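Local coordinates for fatty acid-binding protein homolog 1 (Echinococcus granulosus, PDB 1O8V) that binds long-chain fatty acids such as palmitate inside a beta-barrel and has been implicated in the acquisition, storage and transport of lipids, at residues Lys19-Leu24 and Val119-Val124; Gly91-His95 and Ile106-Val110; Asn113-Ala117 and Arg128-Lys132. The contacts are given in a common frame with arbitrary orientation. Residue numbers count along the deposited sequence, not the author numbering.

Contact 1 of 3, residues Lys19-Leu24 and Val119-Val124. With PLM (palmitic acid), chain B.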
# COMPACT_ATOMS: atom_id res chain seq x y z
N LYS A 19 -7.93 9.32 -8.78
CA LYS A 19 -7.90 8.73 -10.11
C LYS A 19 -7.66 7.22 -10.07
O LYS A 19 -8.24 6.50 -10.86
CB LYS A 19 -6.88 9.44 -10.99
CG LYS A 19 -7.20 10.91 -11.08
CD LYS A 19 -6.21 11.66 -11.91
CE LYS A 19 -6.76 12.99 -12.34
NZ LYS A 19 -5.89 13.61 -13.38
N ILE A 20 -6.83 6.74 -9.14
CA ILE A 20 -6.59 5.31 -8.97
C ILE A 20 -7.90 4.62 -8.56
O ILE A 20 -8.29 3.61 -9.13
CB ILE A 20 -5.51 5.06 -7.87
CG1 ILE A 20 -4.12 5.46 -8.38
CG2 ILE A 20 -5.51 3.61 -7.42
CD1 ILE A 20 -3.58 4.59 -9.49
N MET A 21 -8.55 5.17 -7.53
CA MET A 21 -9.79 4.56 -7.06
C MET A 21 -10.87 4.54 -8.15
O MET A 21 -11.64 3.60 -8.26
CB MET A 21 -10.31 5.32 -5.82
CG MET A 21 -9.48 5.10 -4.56
SD MET A 21 -10.23 5.79 -3.08
CE MET A 21 -10.05 7.54 -3.41
N GLU A 22 -10.95 5.62 -8.92
CA GLU A 22 -11.92 5.73 -10.01
C GLU A 22 -11.68 4.61 -11.03
O GLU A 22 -12.60 3.92 -11.45
CB GLU A 22 -11.84 7.13 -10.65
CG GLU A 22 -12.41 8.22 -9.73
CD GLU A 22 -11.93 9.65 -9.96
OE1 GLU A 22 -11.26 9.92 -10.97
OE2 GLU A 22 -12.27 10.52 -9.10
N ARG A 23 -10.42 4.40 -11.39
CA ARG A 23 -10.09 3.36 -12.37
C ARG A 23 -10.37 1.95 -11.88
O ARG A 23 -10.69 1.08 -12.66
CB ARG A 23 -8.61 3.49 -12.80
CG ARG A 23 -8.19 2.64 -13.97
CD ARG A 23 -8.94 2.92 -15.26
NE ARG A 23 -8.71 4.27 -15.69
CZ ARG A 23 -7.74 4.64 -16.52
NH1 ARG A 23 -6.92 3.74 -17.04
NH2 ARG A 23 -7.58 5.93 -16.81
N LEU A 24 -10.22 1.75 -10.58
CA LEU A 24 -10.43 0.43 -9.95
C LEU A 24 -11.90 0.12 -9.66
O LEU A 24 -12.22 -1.00 -9.25
CB LEU A 24 -9.63 0.34 -8.66
CG LEU A 24 -8.12 0.25 -8.81
CD1 LEU A 24 -7.42 0.39 -7.47
CD2 LEU A 24 -7.75 -1.03 -9.53
N VAL A 119 1.57 4.33 -6.71
CA VAL A 119 0.50 3.40 -7.02
C VAL A 119 0.12 3.64 -8.47
O VAL A 119 -0.17 4.77 -8.89
CB VAL A 119 -0.73 3.64 -6.12
CG1 VAL A 119 -1.82 2.63 -6.38
CG2 VAL A 119 -0.31 3.63 -4.67
N LYS A 120 0.11 2.56 -9.24
CA LYS A 120 -0.16 2.61 -10.67
C LYS A 120 -1.25 1.62 -11.05
O LYS A 120 -1.19 0.47 -10.63
CB LYS A 120 1.09 2.32 -11.46
CG LYS A 120 2.15 3.40 -11.32
CD LYS A 120 3.29 3.16 -12.28
CE LYS A 120 4.13 2.01 -11.86
NZ LYS A 120 5.28 2.50 -11.09
N VAL A 121 -2.19 2.07 -11.86
CA VAL A 121 -3.21 1.20 -12.47
C VAL A 121 -3.31 1.68 -13.90
O VAL A 121 -3.60 2.86 -14.13
CB VAL A 121 -4.61 1.32 -11.76
CG1 VAL A 121 -5.65 0.43 -12.46
CG2 VAL A 121 -4.51 0.93 -10.32
N ASP A 122 -3.08 0.78 -14.85
CA ASP A 122 -2.91 1.21 -16.25
C ASP A 122 -1.90 2.38 -16.29
O ASP A 122 -0.83 2.25 -15.72
CB ASP A 122 -4.26 1.61 -16.84
CG ASP A 122 -5.31 0.53 -16.72
OD1 ASP A 122 -4.98 -0.69 -16.83
OD2 ASP A 122 -6.50 0.81 -16.53
N GLU A 123 -2.26 3.49 -16.94
CA GLU A 123 -1.42 4.68 -17.03
C GLU A 123 -1.54 5.67 -15.88
O GLU A 123 -0.83 6.68 -15.83
CB GLU A 123 -1.70 5.41 -18.35
CG GLU A 123 -2.84 6.39 -18.32
CD GLU A 123 -4.23 5.80 -18.34
OE1 GLU A 123 -4.39 4.57 -18.41
OE2 GLU A 123 -5.21 6.60 -18.34
N VAL A 124 -2.46 5.40 -14.95
CA VAL A 124 -2.73 6.29 -13.82
C VAL A 124 -1.67 6.19 -12.78
O VAL A 124 -1.26 5.07 -12.43
CB VAL A 124 -4.10 5.97 -13.18
CG1 VAL A 124 -4.40 6.93 -12.03
CG2 VAL A 124 -5.22 6.01 -14.22
C1 PLM B . -0.31 3.09 0.23
O1 PLM B . -0.38 4.32 0.63
O2 PLM B . 0.44 2.28 0.95
C2 PLM B . -1.08 2.67 -1.02
C3 PLM B . -2.00 1.49 -0.78
C4 PLM B . -2.86 1.29 -2.03
C5 PLM B . -3.72 0.04 -1.90
C6 PLM B . -4.51 -0.30 -3.17
C7 PLM B . -5.56 0.73 -3.61
C8 PLM B . -6.89 0.41 -2.99
C9 PLM B . -7.97 1.45 -3.22
CA PLM B . -8.94 1.46 -2.06
CB PLM B . -9.14 2.82 -1.44
CC PLM B . -10.02 2.82 -0.19
CD PLM B . -9.54 3.84 0.82
CE PLM B . -8.72 3.28 1.97
CF PLM B . -8.16 4.40 2.83
CG PLM B . -7.31 3.93 4.01
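Helix segment 19-24 packs against the end of strand 114-121 and the type II' turn Val-121 to Val-124, running in roughly the strand's direction (axes of 19-24 and 119-121 8.7 Å apart, 34° between them). Apolar contacts form the inner part. Ile-20 CD1 lies 3.5 Å from Val-124 CG1 and 3.9 Å from Val-121 CG2, while its CG2 is 4.0 Å from Val-119 CG1; Leu-24 CD2 also reaches Val-121 CG2, at 3.9 Å. Charged groups meet toward the solvent. Arg-23 NH1 donates hydrogen bonds to Asp-122 OD2 and Glu-123 OE1, both at 3.0 Å, and Arg-23 NH2 to Glu-123 OE2 at 2.9 Å, a salt-bridge network tying helix to turn; Asp-122 also pairs with Lys-102. Palmitate CB is 3.6 Å from Met-21 SD, and its C2 3.9 Å from Val-119 CG2. Helices 17-24 and 28-36 form the helix-turn-helix lid of the fatty-acid-binding protein fold; helix 17-24 meets helix 28-36 through Met-21 and barrel strands 103-111, 114-121 and 124-132 through Ile-20 and Leu-24.

Contact 2 of 3, residues Gly91-His95 and Ile106-Val110. With PLM (palmitic acid), chain B.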
# COMPACT_ATOMS: atom_id res chain seq x y z
N GLY A 91 16.20 -1.99 -3.57
CA GLY A 91 15.69 -1.14 -2.51
C GLY A 91 14.21 -0.86 -2.55
O GLY A 91 13.69 -0.30 -1.60
N VAL A 92 13.52 -1.26 -3.62
CA VAL A 92 12.13 -0.88 -3.86
C VAL A 92 11.25 -2.05 -3.44
O VAL A 92 11.43 -3.19 -3.92
CB VAL A 92 11.84 -0.53 -5.36
CG1 VAL A 92 10.39 -0.10 -5.57
CG2 VAL A 92 12.77 0.58 -5.87
N MET A 93 10.31 -1.80 -2.54
CA MET A 93 9.31 -2.80 -2.28
C MET A 93 8.33 -2.77 -3.45
O MET A 93 7.73 -1.73 -3.72
CB MET A 93 8.62 -2.55 -0.95
CG MET A 93 7.65 -3.68 -0.61
SD MET A 93 6.40 -3.38 0.66
CE MET A 93 7.41 -2.60 1.88
N LYS A 94 8.15 -3.92 -4.09
CA LYS A 94 7.26 -4.09 -5.22
C LYS A 94 6.09 -4.95 -4.76
O LYS A 94 6.27 -6.11 -4.40
CB LYS A 94 7.99 -4.72 -6.41
CG LYS A 94 9.10 -3.84 -6.98
CD LYS A 94 9.99 -4.61 -7.92
CE LYS A 94 9.48 -4.58 -9.35
NZ LYS A 94 10.33 -5.46 -10.20
N HIS A 95 4.90 -4.40 -4.82
CA HIS A 95 3.70 -5.02 -4.30
C HIS A 95 2.64 -4.97 -5.41
O HIS A 95 2.12 -3.91 -5.72
CB HIS A 95 3.28 -4.22 -3.07
CG HIS A 95 2.03 -4.70 -2.38
ND1 HIS A 95 1.54 -4.06 -1.26
CD2 HIS A 95 1.18 -5.73 -2.63
CE1 HIS A 95 0.43 -4.65 -0.87
NE2 HIS A 95 0.20 -5.68 -1.66
N ILE A 106 2.16 -1.26 -6.83
CA ILE A 106 2.60 -0.36 -5.77
C ILE A 106 4.12 -0.50 -5.66
O ILE A 106 4.65 -1.60 -5.69
CB ILE A 106 1.92 -0.71 -4.42
CG1 ILE A 106 0.41 -0.78 -4.58
CG2 ILE A 106 2.33 0.29 -3.36
CD1 ILE A 106 -0.30 -1.45 -3.42
N GLU A 107 4.82 0.62 -5.56
CA GLU A 107 6.26 0.63 -5.31
C GLU A 107 6.47 1.50 -4.09
O GLU A 107 5.99 2.63 -4.07
CB GLU A 107 7.05 1.21 -6.50
CG GLU A 107 6.91 0.48 -7.84
CD GLU A 107 7.32 1.33 -9.07
OE1 GLU A 107 7.76 2.49 -8.92
OE2 GLU A 107 7.17 0.84 -10.23
N ARG A 108 7.18 0.99 -3.09
CA ARG A 108 7.53 1.79 -1.92
C ARG A 108 9.03 1.98 -1.88
O ARG A 108 9.76 1.02 -2.04
CB ARG A 108 7.05 1.12 -0.64
CG ARG A 108 5.51 1.03 -0.55
CD ARG A 108 4.98 0.34 0.68
NE ARG A 108 3.52 0.38 0.68
CZ ARG A 108 2.74 -0.61 0.30
NH1 ARG A 108 3.24 -1.75 -0.12
NH2 ARG A 108 1.44 -0.43 0.27
N VAL A 109 9.45 3.21 -1.70
CA VAL A 109 10.89 3.51 -1.53
C VAL A 109 11.11 4.40 -0.33
O VAL A 109 10.27 5.24 -0.03
CB VAL A 109 11.44 4.18 -2.77
CG1 VAL A 109 11.21 3.29 -3.99
CG2 VAL A 109 10.85 5.55 -2.99
N VAL A 110 12.23 4.20 0.34
CA VAL A 110 12.57 4.96 1.53
C VAL A 110 13.88 5.72 1.28
O VAL A 110 14.87 5.16 0.81
CB VAL A 110 12.73 4.05 2.72
CG1 VAL A 110 13.46 4.77 3.90
CG2 VAL A 110 11.38 3.52 3.16
C1 PLM B . -0.31 3.09 0.23
O1 PLM B . -0.38 4.32 0.63
O2 PLM B . 0.44 2.28 0.95
C2 PLM B . -1.08 2.67 -1.02
C3 PLM B . -2.00 1.49 -0.78
C4 PLM B . -2.86 1.29 -2.03
C5 PLM B . -3.72 0.04 -1.90
C6 PLM B . -4.51 -0.30 -3.17
C7 PLM B . -5.56 0.73 -3.61
C8 PLM B . -6.89 0.41 -2.99
C9 PLM B . -7.97 1.45 -3.22
CA PLM B . -8.94 1.46 -2.06
CB PLM B . -9.14 2.82 -1.44
CC PLM B . -10.02 2.82 -0.19
CD PLM B . -9.54 3.84 0.82
CE PLM B . -8.72 3.28 1.97
CF PLM B . -8.16 4.40 2.83
CG PLM B . -7.31 3.93 4.01
O HOH W 1 14.13 2.43 -1.09
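Gly-91, in the turn before the strand, reaches the partner through a water that donates to its O (2.8 Å) and accepts from Val-110 N (3.0 Å). Val-92 follows, its CG2 3.6 Å from Val-109 CG1. Met-93 forms a hydrogen-bonded antiparallel pair with Arg-108: Met-93 N to Arg-108 O is 2.9 Å, Arg-108 N to Met-93 O 2.8 Å. Strands 92-98 and 103-111 thus make a beta hairpin in the wall of the fatty-acid-binding barrel, with Met-93, His-95, Ile-106 and Arg-108 directed to the ligand side. Lys-94 and Glu-107, a non-hydrogen-bonded pair on the other face, have their salt-bridge partners elsewhere, Glu-89 and Lys-120. His-95 pairs with Ile-106 through two 2.9 Å hydrogen bonds, His-95 N to Ile-106 O and Ile-106 N to His-95 O, and Ile-106 CD1 makes a CH-pi contact over the face of the His-95 ring. His-95 ND1 accepts from Arg-108 NH1 at 3.1 Å, orienting a guanidinium whose NH2 donates to palmitate O2 at 3.0 Å; His-95 NE2 is hydrogen-bonded to Glu-74.

Contact 3 of 3, residues Asn113-Ala117 and Arg128-Lys132. With PLM (palmitic acid), chain B.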
# COMPACT_ATOMS: atom_id res chain seq x y z
N ASN A 113 13.98 9.87 6.22
CA ASN A 113 12.78 9.87 7.04
C ASN A 113 11.52 9.77 6.20
O ASN A 113 10.43 9.84 6.74
CB ASN A 113 12.72 11.15 7.91
CG ASN A 113 13.57 11.04 9.18
OD1 ASN A 113 13.84 9.95 9.68
ND2 ASN A 113 13.98 12.20 9.71
N GLU A 114 11.66 9.56 4.90
CA GLU A 114 10.51 9.65 4.00
C GLU A 114 10.26 8.36 3.26
O GLU A 114 11.17 7.83 2.66
CB GLU A 114 10.75 10.75 3.00
CG GLU A 114 9.56 11.05 2.10
CD GLU A 114 9.64 12.43 1.49
OE1 GLU A 114 10.08 12.52 0.33
OE2 GLU A 114 9.26 13.42 2.18
N LEU A 115 9.02 7.85 3.30
CA LEU A 115 8.62 6.71 2.47
C LEU A 115 7.67 7.21 1.39
O LEU A 115 6.70 7.90 1.68
CB LEU A 115 7.91 5.67 3.33
CG LEU A 115 7.55 4.33 2.70
CD1 LEU A 115 7.55 3.27 3.76
CD2 LEU A 115 6.19 4.41 2.00
N LYS A 116 7.95 6.87 0.13
CA LYS A 116 7.11 7.26 -0.98
C LYS A 116 6.50 6.01 -1.60
O LYS A 116 7.21 5.10 -2.02
CB LYS A 116 7.86 8.07 -2.05
CG LYS A 116 8.11 9.51 -1.65
CD LYS A 116 8.29 10.40 -2.90
CE LYS A 116 8.34 11.88 -2.53
NZ LYS A 116 7.00 12.54 -2.44
N ALA A 117 5.17 5.99 -1.65
CA ALA A 117 4.43 4.87 -2.24
C ALA A 117 3.84 5.32 -3.55
O ALA A 117 2.94 6.18 -3.56
CB ALA A 117 3.33 4.43 -1.33
N ARG A 128 1.90 8.77 -2.76
CA ARG A 128 1.57 9.00 -1.35
C ARG A 128 2.83 9.04 -0.53
O ARG A 128 3.62 8.09 -0.54
CB ARG A 128 0.62 7.91 -0.85
CG ARG A 128 -0.76 8.05 -1.49
CD ARG A 128 -1.56 6.77 -1.55
NE ARG A 128 -2.20 6.37 -0.30
CZ ARG A 128 -3.30 6.90 0.22
NH1 ARG A 128 -3.86 8.00 -0.26
NH2 ARG A 128 -3.80 6.33 1.32
N THR A 129 3.05 10.17 0.16
CA THR A 129 4.29 10.42 0.87
C THR A 129 4.07 10.35 2.37
O THR A 129 3.16 11.01 2.89
CB THR A 129 4.82 11.80 0.49
OG1 THR A 129 4.97 11.87 -0.93
CG2 THR A 129 6.20 12.04 1.07
N TYR A 130 4.91 9.59 3.04
CA TYR A 130 4.81 9.32 4.47
C TYR A 130 6.07 9.79 5.17
O TYR A 130 7.14 9.79 4.58
CB TYR A 130 4.72 7.82 4.72
CG TYR A 130 3.47 7.10 4.25
CD1 TYR A 130 3.26 6.80 2.90
CD2 TYR A 130 2.52 6.68 5.16
CE1 TYR A 130 2.12 6.11 2.49
CE2 TYR A 130 1.39 5.98 4.75
CZ TYR A 130 1.19 5.72 3.43
OH TYR A 130 0.04 5.03 3.10
N SER A 131 5.93 10.17 6.43
CA SER A 131 7.06 10.56 7.28
C SER A 131 7.25 9.50 8.36
O SER A 131 6.29 8.95 8.86
CB SER A 131 6.80 11.93 7.90
OG SER A 131 5.65 11.86 8.73
N LYS A 132 8.49 9.23 8.74
CA LYS A 132 8.78 8.27 9.78
C LYS A 132 8.37 8.80 11.16
O LYS A 132 8.69 9.94 11.53
CB LYS A 132 10.28 7.96 9.74
CG LYS A 132 10.61 6.66 10.39
CD LYS A 132 12.02 6.16 10.08
CE LYS A 132 12.08 4.63 10.00
NZ LYS A 132 11.24 3.91 11.01
C1 PLM B . -0.31 3.09 0.23
O1 PLM B . -0.38 4.32 0.63
O2 PLM B . 0.44 2.28 0.95
C2 PLM B . -1.08 2.67 -1.02
C3 PLM B . -2.00 1.49 -0.78
C4 PLM B . -2.86 1.29 -2.03
C5 PLM B . -3.72 0.04 -1.90
C6 PLM B . -4.51 -0.30 -3.17
C7 PLM B . -5.56 0.73 -3.61
C8 PLM B . -6.89 0.41 -2.99
C9 PLM B . -7.97 1.45 -3.22
CA PLM B . -8.94 1.46 -2.06
CB PLM B . -9.14 2.82 -1.44
CC PLM B . -10.02 2.82 -0.19
CD PLM B . -9.54 3.84 0.82
CE PLM B . -8.72 3.28 1.97
CF PLM B . -8.16 4.40 2.83
CG PLM B . -7.31 3.93 4.01
O HOH W 2 7.86 12.84 4.35
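This is an antiparallel strand pairing within the C-terminal beta hairpin, strands 114-121 and 124-132, in the wall of the barrel beside the carboxylate of the bound palmitate. The strand axes approach to 4.7 Å, at 158° between their directions. Leu-115 and Tyr-130 are a hydrogen-bonded pair, Leu-115 N to Tyr-130 O at 3.0 Å and Tyr-130 N to Leu-115 O at 2.8 Å; Ala-117 and Arg-128 form the next, Ala-117 N to Arg-128 O at 2.8 Å and Arg-128 N to Ala-117 O at 2.9 Å. Toward the open end of the hairpin, Lys-132 N adds a hydrogen bond to Asn-113 O at 2.9 Å.

Side chains alternate between two faces. On the outer one, Lys-116 NZ donates to Thr-129 OG1 at 2.6 Å across a non-hydrogen-bonded pair, and a water donates to Glu-114 OE2 at 2.6 Å and, weakly, to Tyr-130 O at 3.1 Å. On the inner one, Leu-115 CD2 packs 3.9 Å from Tyr-130 CD1, and Ala-117 CB lies 4.3 Å from Tyr-130 CE1. The small Ala-117 also touches Arg-108 of strand 103-111. On its other side, strand 124-132 pairs with strand 7-15, where Ser-14 accepts a hydrogen bond from Arg-128 NH1.

Palmitate O1 receives hydrogen bonds from Tyr-130 OH at 2.6 Å and Arg-128 NE at 2.9 Å, and Arg-108 binds the second carboxylate oxygen. Two arginines and a tyrosine gripping a buried carboxylate form the head-group site found in many fatty-acid-binding proteins, such as the heart and adipocyte types.

All three contacts border the same palmitate within one curled antiparallel sheet. Contact 2 joins strands 92-98 and 103-111, and contact 3 follows it in the chain, pairing strand 114-121 with 124-132; their centres are about 11 Å apart, linked by Val-109 O and Lys-116 N at 2.8 Å, a probable hydrogen bond. Along the chain contact 1 encloses contact 2 and interleaves with contact 3, sharing strand 114-121 with it; its centre lies about 17 Å from that of contact 2 and about 20 Å from that of contact 3. A salt bridge, Lys-120 NZ to Glu-107 OE2 at 2.7 Å, connects contacts 1 and 2. Contacts 2 and 3 supply the groups that bind the carboxylate, while contact 1 lies along the hydrocarbon chain.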